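Local structure of exodeoxyribonuclease III (Methanosarcina mazei, 5J8N) at residues 105-110 with 145-150. The protein probably cleaves DNA as a magnesium-dependent AP endonuclease and 3'-5' exonuclease of the exonuclease III family. The protein carries 3 engineered substitutions. Residues are numbered along the deposited sequence; the frame is centred on the assembly and turned at random.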
loop_
_atom_site.group_PDB
_atom_site.type_symbol
_atom_site.label_atom_id
_atom_site.label_comp_id
_atom_site.label_asym_id
_atom_site.label_seq_id
_atom_site.Cartn_x
_atom_site.Cartn_y
_atom_site.Cartn_z
ATOM N N PHE A 105 -0.258 12.523 11.929
ATOM C CA PHE A 105 -1.202 11.584 11.354
ATOM C C PHE A 105 -0.821 10.183 11.736
ATOM O O PHE A 105 0.331 9.932 12.131
ATOM C CB PHE A 105 -1.262 11.681 9.802
ATOM C CG PHE A 105 0.078 11.448 9.102
ATOM C CD1 PHE A 105 0.953 12.513 8.946
ATOM C CD2 PHE A 105 0.441 10.195 8.650
ATOM C CE1 PHE A 105 2.184 12.321 8.321
ATOM C CE2 PHE A 105 1.672 10.003 7.987
ATOM C CZ PHE A 105 2.540 11.054 7.831
ATOM N N VAL A 106 -1.777 9.285 11.572
ATOM C CA VAL A 106 -1.590 7.845 11.711
ATOM C C VAL A 106 -1.356 7.227 10.328
ATOM O O VAL A 106 -2.169 7.484 9.426
ATOM C CB VAL A 106 -2.815 7.193 12.338
ATOM C CG1 VAL A 106 -2.701 5.669 12.367
ATOM C CG2 VAL A 106 -3.053 7.752 13.784
ATOM N N LEU A 107 -0.304 6.413 10.171
ATOM C CA LEU A 107 -0.035 5.739 8.917
ATOM C C LEU A 107 -0.296 4.252 9.019
ATOM O O LEU A 107 0.263 3.578 9.902
ATOM C CB LEU A 107 1.405 5.952 8.521
ATOM C CG LEU A 107 1.867 5.245 7.255
ATOM C CD1 LEU A 107 1.123 5.723 5.974
ATOM C CD2 LEU A 107 3.388 5.481 7.044
ATOM N N LEU A 108 -1.145 3.749 8.137
ATOM C CA LEU A 108 -1.396 2.297 8.044
ATOM C C LEU A 108 -0.823 1.814 6.732
ATOM O O LEU A 108 -1.262 2.277 5.666
ATOM C CB LEU A 108 -2.910 1.982 8.116
ATOM C CG LEU A 108 -3.653 2.610 9.327
ATOM C CD1 LEU A 108 -5.121 2.190 9.271
ATOM C CD2 LEU A 108 -2.991 2.258 10.677
ATOM N N ASN A 109 0.121 0.888 6.800
ATOM C CA ASN A 109 0.780 0.314 5.646
ATOM C C ASN A 109 0.259 -1.115 5.467
ATOM O O ASN A 109 0.428 -1.927 6.382
ATOM C CB ASN A 109 2.283 0.348 5.900
ATOM C CG ASN A 109 3.090 -0.328 4.790
ATOM O OD1 ASN A 109 2.544 -0.562 3.715
ATOM N ND2 ASN A 109 4.396 -0.571 5.018
ATOM N N ILE A 110 -0.387 -1.396 4.356
ATOM C CA ILE A 110 -1.144 -2.653 4.221
ATOM C C ILE A 110 -0.914 -3.383 2.910
ATOM O O ILE A 110 -0.946 -2.751 1.840
ATOM C CB ILE A 110 -2.673 -2.379 4.379
ATOM C CG1 ILE A 110 -2.937 -1.533 5.650
ATOM C CG2 ILE A 110 -3.476 -3.701 4.416
ATOM C CD1 ILE A 110 -4.404 -1.160 5.830
ATOM N N LYS A 145 -6.134 11.545 12.099
ATOM C CA LYS A 145 -5.922 11.813 10.655
ATOM C C LYS A 145 -5.278 10.584 10.109
ATOM O O LYS A 145 -4.177 10.240 10.560
ATOM C CB LYS A 145 -5.042 13.075 10.463
ATOM C CG LYS A 145 -5.800 14.393 10.815
ATOM C CD LYS A 145 -5.033 15.208 11.863
ATOM C CE LYS A 145 -3.962 16.072 11.192
ATOM N NZ LYS A 145 -2.857 16.593 12.107
ATOM N N LEU A 146 -5.915 9.911 9.154
ATOM C CA LEU A 146 -5.453 8.621 8.663
ATOM C C LEU A 146 -4.896 8.697 7.281
ATOM O O LEU A 146 -5.551 9.204 6.366
ATOM C CB LEU A 146 -6.625 7.631 8.637
ATOM C CG LEU A 146 -7.068 7.265 10.054
ATOM C CD1 LEU A 146 -8.509 6.801 10.080
ATOM C CD2 LEU A 146 -6.154 6.198 10.619
ATOM N N VAL A 147 -3.713 8.111 7.094
ATOM C CA VAL A 147 -3.116 7.904 5.786
ATOM C C VAL A 147 -3.007 6.392 5.661
ATOM O O VAL A 147 -2.427 5.746 6.552
ATOM C CB VAL A 147 -1.727 8.555 5.688
ATOM C CG1 VAL A 147 -1.088 8.256 4.335
ATOM C CG2 VAL A 147 -1.851 10.003 5.883
ATOM N N ILE A 148 -3.555 5.818 4.598
ATOM C CA ILE A 148 -3.524 4.384 4.386
ATOM C C ILE A 148 -2.895 4.113 3.058
ATOM O O ILE A 148 -3.418 4.497 2.009
ATOM C CB ILE A 148 -4.948 3.773 4.405
ATOM C CG1 ILE A 148 -5.626 4.126 5.743
ATOM C CG2 ILE A 148 -4.886 2.263 4.203
ATOM C CD1 ILE A 148 -6.884 4.991 5.564
ATOM N N CYS A 149 -1.755 3.441 3.067
ATOM C CA CYS A 149 -1.126 3.165 1.755
ATOM C C CYS A 149 -0.958 1.672 1.605
ATOM O O CYS A 149 -0.731 0.913 2.575
ATOM C CB CYS A 149 0.229 3.849 1.621
ATOM S SG CYS A 149 1.489 3.424 2.852
ATOM N N GLY A 150 -0.937 1.266 0.337
ATOM C CA GLY A 150 -0.520 -0.096 0.054
ATOM C C GLY A 150 -1.238 -0.651 -1.136
ATOM O O GLY A 150 -1.800 0.060 -1.990
#
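With Val147 CG1 anti to the backbone N and CG2 beside it (chi1 177°), the two methyls part: CG2 meets the Phe105 ring obliquely and CG1 meets Leu107 CD1. Phe105 CG takes the crowded position between N and the carbonyl carbon (chi1 58°), leaving CD2 nearest Val147 CG2 (3.6 Å). Leu107 CD1 lies 3.9 Å from Cys149 SG. On the other face Leu146 CD2 rests against Val106 CB and CG1, Leu108 CD1 runs beside Ile148 CG1, and Ile148 CG2 touches Ile110 CD1 at 3.8 Å.

The axes of the short strands 106-110 and 146-149 run parallel within 16°. Five near-axial N-H...O bonds, donors alternating between strands, set the register: first Val106 N to Lys145 O (2.8 Å), last Ile110 N to Cys149 O (2.9 Å). Gly150 CA makes a CA-H...O contact with Ile110 O (3.2 Å); a CB would press on that oxygen and the preceding carbonyl.

Asn109 OD1 accepts a hydrogen bond from Gln37 NE2 and ND2 donates to Thr73 OG1 across the DNase I-like sandwich. Helix 119-141 completes a beta-alpha-beta unit, packing on Ile110 and Leu146; strand 97-101 pairs antiparallel with 106-111, and 218-227 with 146-149.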